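Local coordinates for envelope glycoprotein E (Human herpesvirus 1, PDB 2GIY) that forms with gI a heterodimer that binds the Fc part of host IgG and is required for cell-to-cell spread of the virus in epithelial cells, at residues P18-F23 and A168-A173; V33-I38 and A129-E134; D55-T58 and E62-I65; L79-A82 and C86-S89; L147-V150 and H155-A158. All blocks are in the same frame, centred on the assembly; numbering follows the deposited sequence.

Contact 1: P18-F23 and A168-A173; sequences PEAILF and AQYRNA
With CG anti to the backbone N (chi1 -178°), Y170 extends its ring from an irregular segment toward the strand 20-22, while L22, whose CG lies anti to its own carbonyl carbon (chi1 -81°), brings a branched end back to meet it. The two side chains cross at about a right angle. L22 CD1 rests 4.0 Å from Y170 CD1 and also nears the tyrosine's CB, with CD2 a little farther off, so both methyls of the leucine attend the base of the ring. Farther out along the same side, A20 CB touches Y170 CE1, again at 4.0 Å. Both approach the ring obliquely, and the contact is purely apolar.

The backbone next to the tyrosine is braced by R171, whose NH1 donates to both A168 O (3.1 Å) and Y170 O (2.9 Å); both acceptors lie close to the guanidinium plane, but the donor sits well above the carbonyl plane of Y170. R171 NH2 reaches on to T58 O. The contact lies at the surface of the Ig V-like domain: strand 20-22 runs parallel to strand 155-165 at the margin of the six-stranded sheet, and Y170 also packs on T163 and S165 of that neighbour.

Contact 2: V33-I38 and A129-E134; sequences VSIHAI and ASVNLE
V33 and N132 make the polar half of this contact. The backbone N of V33 donates to N132 OD1 at 2.7 Å, nearly straight at 170°, and the hydrogen bond arrives in the carbonyl plane on a lone pair of the amide oxygen, with V33 CB and CG2 lying close to the same oxygen. With its chi1 near -75°, N132 sets CG beside its own backbone N, which turns the amide toward the start of the other segment. The rest of the amide is used as well: a water accepts from N132 ND2 at 2.8 Å and donates to V33 O at 3.1 Å. T31 OG1 is a further hydrogen-bond partner of N132 OD1, which helps fix the rotation of the amide.

Within 129-134, S130 OG accepts from N132 N at 3.0 Å, an ST turn that shapes the backbone just ahead of the asparagine.

Apolar contact is made by I35 CD1, which meets V131 CG2 at 4.0 Å. Two residues of the C-terminal expression tag of the second subunit cover this spot, I181 packing on I35 and V131, E182 hydrogen-bonded to S130 OG and V131 N. Strand 34-39 is thus tied to the turn leading into strand 133-135, a buried link between strands far apart in sequence, as fits a beta-sandwich of the Ig V type.

Contact 3: D55-T58 and E62-I65; sequences DVPT and EMRI
A short connection from strand 45-54 to strand 63-66 folds back on itself here, and M63 of strand 63-66 packs against the incoming arm of the loop. Its CG lies 3.7 Å from V56 CG2 and 3.8 Å from V56 CG1, so the methylene sits against both methyls of the valine, the two side chains crossing at a slant. Beyond CG the methionine is bent at chi2 (-63°) and again at chi3 (-65°); this curl carries SD past the valine and lets CE reach D55 O at 3.7 Å. P57 CD stands a looser 4.5 Å from M63 SD.

Strand 63-66 is the middle member of a small parallel sheet, between strands 87-88 and 173-176, and the contact lies where the polypeptide enters it from the large mixed sheet. L145 of strand 144-152 packs on both V56 and M63. On the strand's other side, M63 being directed toward the loop, R64 NE pairs with E62 OE2 in a salt bridge of 3.4 Å.

Contact 4: L79-A82 and C86-S89; sequences LSPA and CAAS
The apolar part of this contact is made by P81 and A87. P81 CB comes to 3.7 Å from A87 CB, with CG of the same ring at 4.1 Å, so the methyl of the alanine meets the CB-CG edge of the pyrrolidine. Both residues direct their CB atoms toward the opposing segment, and their CA atoms, 6.5 Å apart, are the nearest pair across the gap.

One polar atom, S89 OG, meets the proline, without a hydrogen bond between the segments. S89, two residues on from A87 and directed the same way, places OG 3.2 Å from P81 CB and 3.4 Å from CG, with CD slightly more distant at 3.6 Å; the hydroxyl thus approaches the ring obliquely, nearest its CB. With chi1 at 63°, OG is held between the backbone N and the carbonyl carbon of its own residue. Its polar partner is C78 O, within the helix that ends just before S80, and that hydrogen bond helps hold the hydroxyl there.

The covalent link is separate from the packing: C86, at the head of the second segment, is joined by a disulfide to C60 and ties the turn to the loop ahead of strand 63-66.

P81 comes one residue after helix 76-79 and packs on strand 87-88, an outer strand of the small parallel sheet, while Y66 of the neighbouring strand 63-66 packs on both P81 and S89.

Contact 5: L147-V150 and H155-A158; sequences LCVV and HIHA
V149 and I156 cross at a slant on one face of the hairpin of strands 144-152 and 155-165, while V150 and A158 share the other, at a classic beta bulge in which two residues, H157 and A158, stand opposite the single V150. V149 carries CG1 anti to its backbone N (chi1 -175°), which sends that methyl out to the isoleucine's outstretched chain, where CG1 and CD1 of I156 both receive it. L70 and Y71 of helix 67-71 cover I156 there. On the opposite face V150 and A158 lie CB to CB 4.5 Å apart, alongside C148, and M15 of strand 11-16 packs on both C148 and V150.

The backbone sets these orientations. V150 and A158 are an antiparallel hydrogen-bonded pair: V150 N donates to A158 O at 2.8 Å, and H157 N returns a bond to V150 O at 2.7 Å, the latter donor standing almost in line with the carbonyl. I156 CA adds a weaker CH···O approach to the same oxygen at 3.5 Å. The bulge is consistent with the wide angle of the short segments, 111°. H157 keeps its CB near V150 O, and H155 meets the ring of H40 of the second subunit edge-to-face. The tightest point of the apolar packing is V149 CG1 against I156 CG1, 3.5 Å, closer than carbons usually come.

In the fold
This chain is the C-terminal domain of the gE ectodomain. Contact 1 joins distant parts of it, residues 18-23 with 168-173, and the other four are nested inside the loop it closes; contacts 3 and 4 are also nested in the loop closed by contact 2, and contact 5 follows. Contact 3 lies between contacts 1 and 4, about 11 Å and 10 Å from them, centre to centre. Contact 2 lies across the chain's centre from contacts 3 and 4. Contact 5, about 12 Å from contact 2, touches it through I35, and shares the six-stranded sheet with contact 1. Together they join that sheet, the small parallel sheet and strand 34-39; contacts 2 to 5 fall within the Fc-binding region.

Contact 1: P18-F23 and A168-A173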
loop_
_atom_site.group_PDB
_atom_site.type_symbol
_atom_site.label_atom_id
_atom_site.label_comp_id
_atom_site.label_asym_id
_atom_site.label_seq_id
_atom_site.Cartn_x
_atom_site.Cartn_y
_atom_site.Cartn_z
ATOM N N PRO A 18 -3.773 -10.696 -2.711
ATOM C CA PRO A 18 -4.309 -10.763 -4.072
ATOM C C PRO A 18 -5.685 -10.102 -4.013
ATOM O O PRO A 18 -6.328 -10.109 -2.959
ATOM C CB PRO A 18 -4.399 -12.263 -4.330
ATOM C CG PRO A 18 -3.249 -12.800 -3.539
ATOM C CD PRO A 18 -3.354 -12.030 -2.245
ATOM N N GLU A 19 -6.140 -9.535 -5.124
ATOM C CA GLU A 19 -7.441 -8.867 -5.142
ATOM C C GLU A 19 -8.622 -9.816 -5.329
ATOM O O GLU A 19 -9.775 -9.390 -5.254
ATOM C CB GLU A 19 -7.481 -7.798 -6.241
ATOM C CG GLU A 19 -6.551 -6.613 -5.999
ATOM C CD GLU A 19 -6.734 -5.503 -7.021
ATOM O OE1 GLU A 19 -7.477 -5.706 -8.006
ATOM O OE2 GLU A 19 -6.129 -4.426 -6.842
ATOM N N ALA A 20 -8.349 -11.095 -5.570
ATOM C CA ALA A 20 -9.436 -12.048 -5.762
ATOM C C ALA A 20 -9.077 -13.496 -5.477
ATOM O O ALA A 20 -7.944 -13.933 -5.695
ATOM C CB ALA A 20 -9.981 -11.931 -7.189
ATOM N N ILE A 21 -10.062 -14.233 -4.976
ATOM C CA ILE A 21 -9.920 -15.652 -4.697
ATOM C C ILE A 21 -11.147 -16.321 -5.299
ATOM O O ILE A 21 -12.267 -16.107 -4.837
ATOM C CB ILE A 21 -9.911 -15.969 -3.185
ATOM C CG1 ILE A 21 -8.701 -15.321 -2.515
ATOM C CG2 ILE A 21 -9.870 -17.481 -2.976
ATOM C CD1 ILE A 21 -8.678 -15.496 -1.001
ATOM N N LEU A 22 -10.939 -17.111 -6.344
ATOM C CA LEU A 22 -12.045 -17.818 -6.974
ATOM C C LEU A 22 -12.074 -19.212 -6.372
ATOM O O LEU A 22 -11.040 -19.882 -6.294
ATOM C CB LEU A 22 -11.840 -17.900 -8.491
ATOM C CG LEU A 22 -12.205 -16.677 -9.344
ATOM C CD1 LEU A 22 -13.717 -16.493 -9.340
ATOM C CD2 LEU A 22 -11.512 -15.429 -8.811
ATOM N N PHE A 23 -13.247 -19.646 -5.925
ATOM C CA PHE A 23 -13.374 -20.969 -5.337
ATOM C C PHE A 23 -14.547 -21.741 -5.926
ATOM O O PHE A 23 -15.484 -21.153 -6.465
ATOM C CB PHE A 23 -13.539 -20.861 -3.815
ATOM C CG PHE A 23 -14.895 -20.364 -3.372
ATOM C CD1 PHE A 23 -15.976 -21.240 -3.266
ATOM C CD2 PHE A 23 -15.087 -19.024 -3.053
ATOM C CE1 PHE A 23 -17.232 -20.791 -2.845
ATOM C CE2 PHE A 23 -16.338 -18.560 -2.633
ATOM C CZ PHE A 23 -17.415 -19.449 -2.527
ATOM N N ALA A 168 -19.345 -17.953 -11.278
ATOM C CA ALA A 168 -20.639 -17.433 -11.703
ATOM C C ALA A 168 -21.069 -16.167 -10.961
ATOM O O ALA A 168 -21.685 -15.280 -11.549
ATOM C CB ALA A 168 -21.704 -18.518 -11.543
ATOM N N GLN A 169 -20.729 -16.084 -9.678
ATOM C CA GLN A 169 -21.104 -14.935 -8.857
ATOM C C GLN A 169 -20.096 -13.798 -8.895
ATOM O O GLN A 169 -20.389 -12.685 -8.454
ATOM C CB GLN A 169 -21.278 -15.371 -7.406
ATOM C CG GLN A 169 -22.357 -16.409 -7.189
ATOM C CD GLN A 169 -22.281 -17.021 -5.806
ATOM O OE1 GLN A 169 -21.391 -17.826 -5.521
ATOM N NE2 GLN A 169 -23.203 -16.634 -4.934
ATOM N N TYR A 170 -18.910 -14.080 -9.419
ATOM C CA TYR A 170 -17.849 -13.086 -9.485
ATOM C C TYR A 170 -18.185 -11.813 -10.256
ATOM O O TYR A 170 -18.689 -11.860 -11.383
ATOM C CB TYR A 170 -16.584 -13.702 -10.102
ATOM C CG TYR A 170 -15.427 -12.734 -10.163
ATOM C CD1 TYR A 170 -14.565 -12.575 -9.079
ATOM C CD2 TYR A 170 -15.223 -11.936 -11.286
ATOM C CE1 TYR A 170 -13.530 -11.641 -9.112
ATOM C CE2 TYR A 170 -14.196 -10.997 -11.330
ATOM C CZ TYR A 170 -13.355 -10.855 -10.242
ATOM O OH TYR A 170 -12.347 -9.922 -10.278
ATOM N N ARG A 171 -17.883 -10.677 -9.636
ATOM C CA ARG A 171 -18.077 -9.374 -10.249
ATOM C C ARG A 171 -16.832 -8.558 -9.927
ATOM O O ARG A 171 -16.392 -8.504 -8.777
ATOM C CB ARG A 171 -19.318 -8.671 -9.689
ATOM C CG ARG A 171 -20.626 -9.392 -9.979
ATOM C CD ARG A 171 -20.965 -9.415 -11.466
ATOM N NE ARG A 171 -22.281 -10.015 -11.677
ATOM C CZ ARG A 171 -22.521 -11.321 -11.667
ATOM N NH1 ARG A 171 -21.531 -12.178 -11.465
ATOM N NH2 ARG A 171 -23.758 -11.774 -11.835
ATOM N N ASN A 172 -16.258 -7.938 -10.950
ATOM C CA ASN A 172 -15.062 -7.129 -10.778
ATOM C C ASN A 172 -15.301 -6.008 -9.774
ATOM O O ASN A 172 -16.367 -5.393 -9.766
ATOM C CB ASN A 172 -14.654 -6.518 -12.120
ATOM C CG ASN A 172 -13.369 -5.724 -12.034
ATOM O OD1 ASN A 172 -12.559 -6.013 -11.021
ATOM N ND2 ASN A 172 -13.100 -4.868 -12.876
ATOM N N ALA A 173 -14.307 -5.747 -8.929
ATOM C CA ALA A 173 -14.393 -4.676 -7.943
ATOM C C ALA A 173 -13.490 -3.537 -8.405
ATOM O O ALA A 173 -12.327 -3.756 -8.740
ATOM C CB ALA A 173 -13.944 -5.175 -6.569
#

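Contact 2: V33-I38 and A129-E134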
loop_
_atom_site.group_PDB
_atom_site.type_symbol
_atom_site.label_atom_id
_atom_site.label_comp_id
_atom_site.label_asym_id
_atom_site.label_seq_id
_atom_site.Cartn_x
_atom_site.Cartn_y
_atom_site.Cartn_z
ATOM N N VAL A 33 -3.489 -12.702 3.442
ATOM C CA VAL A 33 -3.159 -11.299 3.612
ATOM C C VAL A 33 -1.896 -11.174 4.453
ATOM O O VAL A 33 -1.716 -11.905 5.427
ATOM C CB VAL A 33 -4.303 -10.548 4.330
ATOM C CG1 VAL A 33 -3.953 -9.074 4.484
ATOM C CG2 VAL A 33 -5.599 -10.714 3.550
ATOM N N SER A 34 -1.020 -10.257 4.059
ATOM C CA SER A 34 0.213 -10.014 4.792
ATOM C C SER A 34 0.137 -8.592 5.324
ATOM O O SER A 34 -0.128 -7.648 4.574
ATOM C CB SER A 34 1.426 -10.164 3.872
ATOM O OG SER A 34 2.626 -9.998 4.603
ATOM N N ILE A 35 0.366 -8.438 6.621
ATOM C CA ILE A 35 0.300 -7.126 7.247
ATOM C C ILE A 35 1.516 -6.899 8.133
ATOM O O ILE A 35 1.803 -7.702 9.017
ATOM C CB ILE A 35 -0.959 -7.004 8.124
ATOM C CG1 ILE A 35 -2.213 -7.165 7.261
ATOM C CG2 ILE A 35 -0.969 -5.655 8.841
ATOM C CD1 ILE A 35 -3.472 -7.349 8.067
ATOM N N HIS A 36 2.213 -5.795 7.896
ATOM C CA HIS A 36 3.387 -5.448 8.679
ATOM C C HIS A 36 3.154 -4.102 9.338
ATOM O O HIS A 36 2.593 -3.191 8.735
ATOM C CB HIS A 36 4.622 -5.369 7.779
ATOM C CG HIS A 36 5.032 -6.687 7.203
ATOM N ND1 HIS A 36 6.012 -7.475 7.767
ATOM C CD2 HIS A 36 4.579 -7.366 6.123
ATOM C CE1 HIS A 36 6.144 -8.583 7.059
ATOM N NE2 HIS A 36 5.285 -8.541 6.056
ATOM N N ALA A 37 3.580 -3.985 10.589
ATOM C CA ALA A 37 3.429 -2.737 11.316
ATOM C C ALA A 37 4.802 -2.303 11.800
ATOM O O ALA A 37 5.575 -3.118 12.306
ATOM C CB ALA A 37 2.479 -2.927 12.499
ATOM N N ILE A 38 5.112 -1.023 11.626
ATOM C CA ILE A 38 6.392 -0.483 12.063
ATOM C C ILE A 38 6.139 0.730 12.951
ATOM O O ILE A 38 5.624 1.746 12.488
ATOM C CB ILE A 38 7.271 -0.041 10.864
ATOM C CG1 ILE A 38 7.557 -1.234 9.950
ATOM C CG2 ILE A 38 8.581 0.553 11.372
ATOM C CD1 ILE A 38 8.451 -0.903 8.764
ATOM N N ALA A 129 -4.537 -17.907 15.622
ATOM C CA ALA A 129 -3.454 -16.946 15.770
ATOM C C ALA A 129 -3.123 -16.258 14.446
ATOM O O ALA A 129 -1.954 -16.033 14.131
ATOM C CB ALA A 129 -2.215 -17.644 16.320
ATOM N N SER A 130 -4.153 -15.905 13.682
ATOM C CA SER A 130 -3.949 -15.266 12.388
ATOM C C SER A 130 -5.036 -14.249 12.058
ATOM O O SER A 130 -6.128 -14.298 12.616
ATOM C CB SER A 130 -3.910 -16.335 11.292
ATOM O OG SER A 130 -3.885 -15.756 9.999
ATOM N N VAL A 131 -4.729 -13.331 11.145
ATOM C CA VAL A 131 -5.703 -12.326 10.732
ATOM C C VAL A 131 -6.424 -12.802 9.478
ATOM O O VAL A 131 -7.345 -12.144 8.990
ATOM C CB VAL A 131 -5.037 -10.957 10.438
ATOM C CG1 VAL A 131 -4.494 -10.363 11.722
ATOM C CG2 VAL A 131 -3.927 -11.118 9.419
ATOM N N ASN A 132 -6.006 -13.951 8.955
ATOM C CA ASN A 132 -6.638 -14.492 7.760
ATOM C C ASN A 132 -7.928 -15.229 8.067
ATOM O O ASN A 132 -8.119 -15.750 9.164
ATOM C CB ASN A 132 -5.683 -15.430 7.023
ATOM C CG ASN A 132 -4.611 -14.683 6.272
ATOM O OD1 ASN A 132 -4.908 -13.880 5.386
ATOM N ND2 ASN A 132 -3.356 -14.939 6.617
ATOM N N LEU A 133 -8.816 -15.259 7.082
ATOM C CA LEU A 133 -10.098 -15.937 7.213
ATOM C C LEU A 133 -10.026 -17.290 6.527
ATOM O O LEU A 133 -9.433 -17.417 5.456
ATOM C CB LEU A 133 -11.205 -15.122 6.538
ATOM C CG LEU A 133 -11.478 -13.707 7.044
ATOM C CD1 LEU A 133 -12.550 -13.067 6.164
ATOM C CD2 LEU A 133 -11.926 -13.752 8.500
ATOM N N GLU A 134 -10.641 -18.296 7.139
ATOM C CA GLU A 134 -10.666 -19.623 6.552
ATOM C C GLU A 134 -12.096 -20.017 6.228
ATOM O O GLU A 134 -13.004 -19.798 7.030
ATOM C CB GLU A 134 -10.051 -20.653 7.502
ATOM C CG GLU A 134 -8.542 -20.735 7.412
ATOM C CD GLU A 134 -7.983 -21.929 8.156
ATOM O OE1 GLU A 134 -8.625 -23.000 8.121
ATOM O OE2 GLU A 134 -6.900 -21.798 8.763
HETATM O O HOH W 1 -1.057 -14.912 5.048
#

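Contact 3: D55-T58 and E62-I65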
loop_
_atom_site.group_PDB
_atom_site.type_symbol
_atom_site.label_atom_id
_atom_site.label_comp_id
_atom_site.label_asym_id
_atom_site.label_seq_id
_atom_site.Cartn_x
_atom_site.Cartn_y
_atom_site.Cartn_z
ATOM N N ASP A 55 -22.392 -7.572 0.215
ATOM C CA ASP A 55 -23.227 -8.345 -0.694
ATOM C C ASP A 55 -22.953 -7.870 -2.122
ATOM O O ASP A 55 -22.797 -6.667 -2.368
ATOM C CB ASP A 55 -24.704 -8.124 -0.352
ATOM C CG ASP A 55 -25.642 -8.760 -1.363
ATOM O OD1 ASP A 55 -25.786 -9.998 -1.354
ATOM O OD2 ASP A 55 -26.235 -8.013 -2.173
ATOM N N VAL A 56 -22.878 -8.816 -3.053
ATOM C CA VAL A 56 -22.644 -8.502 -4.459
ATOM C C VAL A 56 -23.840 -9.014 -5.264
ATOM O O VAL A 56 -23.907 -10.189 -5.621
ATOM C CB VAL A 56 -21.341 -9.165 -4.983
ATOM C CG1 VAL A 56 -21.135 -8.830 -6.467
ATOM C CG2 VAL A 56 -20.147 -8.664 -4.180
ATOM N N PRO A 57 -24.812 -8.131 -5.539
ATOM C CA PRO A 57 -25.996 -8.539 -6.301
ATOM C C PRO A 57 -25.656 -9.095 -7.677
ATOM O O PRO A 57 -24.716 -8.650 -8.328
ATOM C CB PRO A 57 -26.810 -7.252 -6.392
ATOM C CG PRO A 57 -26.465 -6.548 -5.108
ATOM C CD PRO A 57 -24.963 -6.753 -5.038
ATOM N N THR A 58 -26.443 -10.072 -8.104
ATOM C CA THR A 58 -26.274 -10.710 -9.401
ATOM C C THR A 58 -26.396 -9.690 -10.534
ATOM O O THR A 58 -25.724 -9.807 -11.561
ATOM C CB THR A 58 -27.353 -11.793 -9.601
ATOM O OG1 THR A 58 -27.278 -12.738 -8.527
ATOM C CG2 THR A 58 -27.163 -12.507 -10.930
ATOM N N GLU A 62 -20.484 -4.443 -11.708
ATOM C CA GLU A 62 -19.250 -4.391 -10.946
ATOM C C GLU A 62 -19.514 -3.738 -9.601
ATOM O O GLU A 62 -20.500 -3.018 -9.432
ATOM C CB GLU A 62 -18.197 -3.588 -11.708
ATOM C CG GLU A 62 -18.696 -2.241 -12.200
ATOM C CD GLU A 62 -17.642 -1.481 -12.978
ATOM O OE1 GLU A 62 -17.088 -2.052 -13.941
ATOM O OE2 GLU A 62 -17.372 -0.313 -12.624
ATOM N N MET A 63 -18.634 -4.004 -8.643
ATOM C CA MET A 63 -18.761 -3.416 -7.320
ATOM C C MET A 63 -17.871 -2.190 -7.301
ATOM O O MET A 63 -16.810 -2.184 -7.916
ATOM C CB MET A 63 -18.305 -4.406 -6.244
ATOM C CG MET A 63 -19.268 -5.562 -6.018
ATOM S SD MET A 63 -20.867 -4.968 -5.427
ATOM C CE MET A 63 -20.398 -4.306 -3.849
ATOM N N ARG A 64 -18.305 -1.146 -6.609
ATOM C CA ARG A 64 -17.511 0.064 -6.523
ATOM C C ARG A 64 -17.187 0.383 -5.073
ATOM O O ARG A 64 -18.083 0.500 -4.240
ATOM C CB ARG A 64 -18.256 1.224 -7.181
ATOM C CG ARG A 64 -18.596 0.927 -8.627
ATOM C CD ARG A 64 -18.933 2.167 -9.413
ATOM N NE ARG A 64 -19.221 1.831 -10.806
ATOM C CZ ARG A 64 -19.353 2.723 -11.780
ATOM N NH1 ARG A 64 -19.222 4.017 -11.516
ATOM N NH2 ARG A 64 -19.618 2.322 -13.017
ATOM N N ILE A 65 -15.896 0.501 -4.780
ATOM C CA ILE A 65 -15.429 0.804 -3.434
ATOM C C ILE A 65 -15.138 2.301 -3.340
ATOM O O ILE A 65 -14.293 2.816 -4.069
ATOM C CB ILE A 65 -14.131 0.001 -3.103
ATOM C CG1 ILE A 65 -14.419 -1.504 -3.160
ATOM C CG2 ILE A 65 -13.610 0.386 -1.720
ATOM C CD1 ILE A 65 -13.175 -2.383 -3.129
#

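Contact 4: L79-A82 and C86-S89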
loop_
_atom_site.group_PDB
_atom_site.type_symbol
_atom_site.label_atom_id
_atom_site.label_comp_id
_atom_site.label_asym_id
_atom_site.label_seq_id
_atom_site.Cartn_x
_atom_site.Cartn_y
_atom_site.Cartn_z
ATOM N N LEU A 79 -23.303 7.040 3.555
ATOM C CA LEU A 79 -24.374 6.240 4.133
ATOM C C LEU A 79 -25.377 5.857 3.053
ATOM O O LEU A 79 -25.993 4.795 3.123
ATOM C CB LEU A 79 -25.093 7.015 5.241
ATOM C CG LEU A 79 -24.317 7.183 6.549
ATOM C CD1 LEU A 79 -24.999 8.216 7.431
ATOM C CD2 LEU A 79 -24.228 5.842 7.262
ATOM N N SER A 80 -25.548 6.732 2.066
ATOM C CA SER A 80 -26.478 6.480 0.964
ATOM C C SER A 80 -25.719 6.581 -0.355
ATOM O O SER A 80 -25.894 7.536 -1.119
ATOM C CB SER A 80 -27.623 7.503 0.987
ATOM O OG SER A 80 -28.363 7.428 2.198
ATOM N N PRO A 81 -24.868 5.587 -0.647
ATOM C CA PRO A 81 -24.081 5.582 -1.884
ATOM C C PRO A 81 -24.907 5.649 -3.162
ATOM O O PRO A 81 -25.880 4.914 -3.338
ATOM C CB PRO A 81 -23.262 4.296 -1.773
ATOM C CG PRO A 81 -24.150 3.400 -0.973
ATOM C CD PRO A 81 -24.695 4.324 0.092
ATOM N N ALA A 82 -24.499 6.538 -4.057
ATOM C CA ALA A 82 -25.199 6.727 -5.318
ATOM C C ALA A 82 -25.236 5.479 -6.183
ATOM O O ALA A 82 -26.171 5.290 -6.950
ATOM C CB ALA A 82 -24.557 7.870 -6.099
ATOM N N CYS A 86 -24.546 -1.683 -5.503
ATOM C CA CYS A 86 -23.244 -2.169 -5.958
ATOM C C CYS A 86 -22.094 -1.348 -5.405
ATOM O O CYS A 86 -21.055 -1.229 -6.053
ATOM C CB CYS A 86 -23.163 -2.121 -7.486
ATOM S SG CYS A 86 -24.635 -2.753 -8.348
ATOM N N ALA A 87 -22.263 -0.789 -4.214
ATOM C CA ALA A 87 -21.217 0.035 -3.628
ATOM C C ALA A 87 -20.813 -0.389 -2.224
ATOM O O ALA A 87 -21.642 -0.818 -1.430
ATOM C CB ALA A 87 -21.663 1.494 -3.605
ATOM N N ALA A 88 -19.521 -0.263 -1.935
ATOM C CA ALA A 88 -18.980 -0.562 -0.615
ATOM C C ALA A 88 -18.522 0.814 -0.135
ATOM O O ALA A 88 -17.494 1.326 -0.587
ATOM C CB ALA A 88 -17.799 -1.520 -0.728
ATOM N N SER A 89 -19.299 1.422 0.756
ATOM C CA SER A 89 -18.983 2.767 1.241
ATOM C C SER A 89 -19.303 2.992 2.708
ATOM O O SER A 89 -18.951 4.027 3.275
ATOM C CB SER A 89 -19.752 3.800 0.415
ATOM O OG SER A 89 -21.155 3.624 0.579
#

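Contact 5: L147-V150 and H155-A158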
loop_
_atom_site.group_PDB
_atom_site.type_symbol
_atom_site.label_atom_id
_atom_site.label_comp_id
_atom_site.label_asym_id
_atom_site.label_seq_id
_atom_site.Cartn_x
_atom_site.Cartn_y
_atom_site.Cartn_z
ATOM N N LEU A 147 -13.322 -6.715 2.605
ATOM C CA LEU A 147 -12.333 -5.674 2.829
ATOM C C LEU A 147 -11.672 -5.928 4.177
ATOM O O LEU A 147 -12.340 -6.266 5.158
ATOM C CB LEU A 147 -12.982 -4.281 2.848
ATOM C CG LEU A 147 -13.004 -3.492 1.531
ATOM C CD1 LEU A 147 -13.881 -4.202 0.511
ATOM C CD2 LEU A 147 -13.518 -2.076 1.788
ATOM N N CYS A 148 -10.357 -5.790 4.212
ATOM C CA CYS A 148 -9.610 -5.952 5.445
ATOM C C CYS A 148 -9.092 -4.553 5.737
ATOM O O CYS A 148 -8.377 -3.970 4.919
ATOM C CB CYS A 148 -8.447 -6.928 5.260
ATOM S SG CYS A 148 -7.519 -7.205 6.798
ATOM N N VAL A 149 -9.479 -4.003 6.885
ATOM C CA VAL A 149 -9.071 -2.658 7.260
ATOM C C VAL A 149 -8.292 -2.656 8.570
ATOM O O VAL A 149 -8.714 -3.260 9.554
ATOM C CB VAL A 149 -10.301 -1.734 7.430
ATOM C CG1 VAL A 149 -9.850 -0.306 7.690
ATOM C CG2 VAL A 149 -11.184 -1.809 6.184
ATOM N N VAL A 150 -7.156 -1.972 8.581
ATOM C CA VAL A 150 -6.360 -1.913 9.793
ATOM C C VAL A 150 -6.388 -0.537 10.432
ATOM O O VAL A 150 -5.969 0.453 9.827
ATOM C CB VAL A 150 -4.894 -2.297 9.527
ATOM C CG1 VAL A 150 -4.115 -2.313 10.844
ATOM C CG2 VAL A 150 -4.829 -3.668 8.857
ATOM N N HIS A 155 -7.918 5.002 13.685
ATOM C CA HIS A 155 -7.790 5.640 12.371
ATOM C C HIS A 155 -7.231 4.618 11.388
ATOM O O HIS A 155 -6.272 3.911 11.696
ATOM C CB HIS A 155 -6.856 6.858 12.437
ATOM C CG HIS A 155 -6.528 7.443 11.094
ATOM N ND1 HIS A 155 -7.496 7.882 10.214
ATOM C CD2 HIS A 155 -5.340 7.654 10.479
ATOM C CE1 HIS A 155 -6.918 8.335 9.116
ATOM N NE2 HIS A 155 -5.610 8.208 9.250
ATOM N N ILE A 156 -7.828 4.528 10.205
ATOM C CA ILE A 156 -7.357 3.568 9.213
ATOM C C ILE A 156 -5.925 3.863 8.766
ATOM O O ILE A 156 -5.620 4.970 8.318
ATOM C CB ILE A 156 -8.267 3.555 7.960
ATOM C CG1 ILE A 156 -9.674 3.088 8.340
ATOM C CG2 ILE A 156 -7.671 2.640 6.892
ATOM C CD1 ILE A 156 -10.662 3.111 7.170
ATOM N N HIS A 157 -5.049 2.868 8.897
ATOM C CA HIS A 157 -3.653 3.009 8.485
ATOM C C HIS A 157 -3.324 2.185 7.250
ATOM O O HIS A 157 -2.269 2.353 6.644
ATOM C CB HIS A 157 -2.710 2.632 9.629
ATOM C CG HIS A 157 -2.546 3.720 10.641
ATOM N ND1 HIS A 157 -1.312 4.152 11.078
ATOM C CD2 HIS A 157 -3.461 4.498 11.267
ATOM C CE1 HIS A 157 -1.475 5.150 11.928
ATOM N NE2 HIS A 157 -2.768 5.380 12.059
ATOM N N ALA A 158 -4.234 1.292 6.880
ATOM C CA ALA A 158 -4.060 0.459 5.700
ATOM C C ALA A 158 -5.349 -0.297 5.443
ATOM O O ALA A 158 -6.135 -0.527 6.360
ATOM C CB ALA A 158 -2.909 -0.536 5.902
#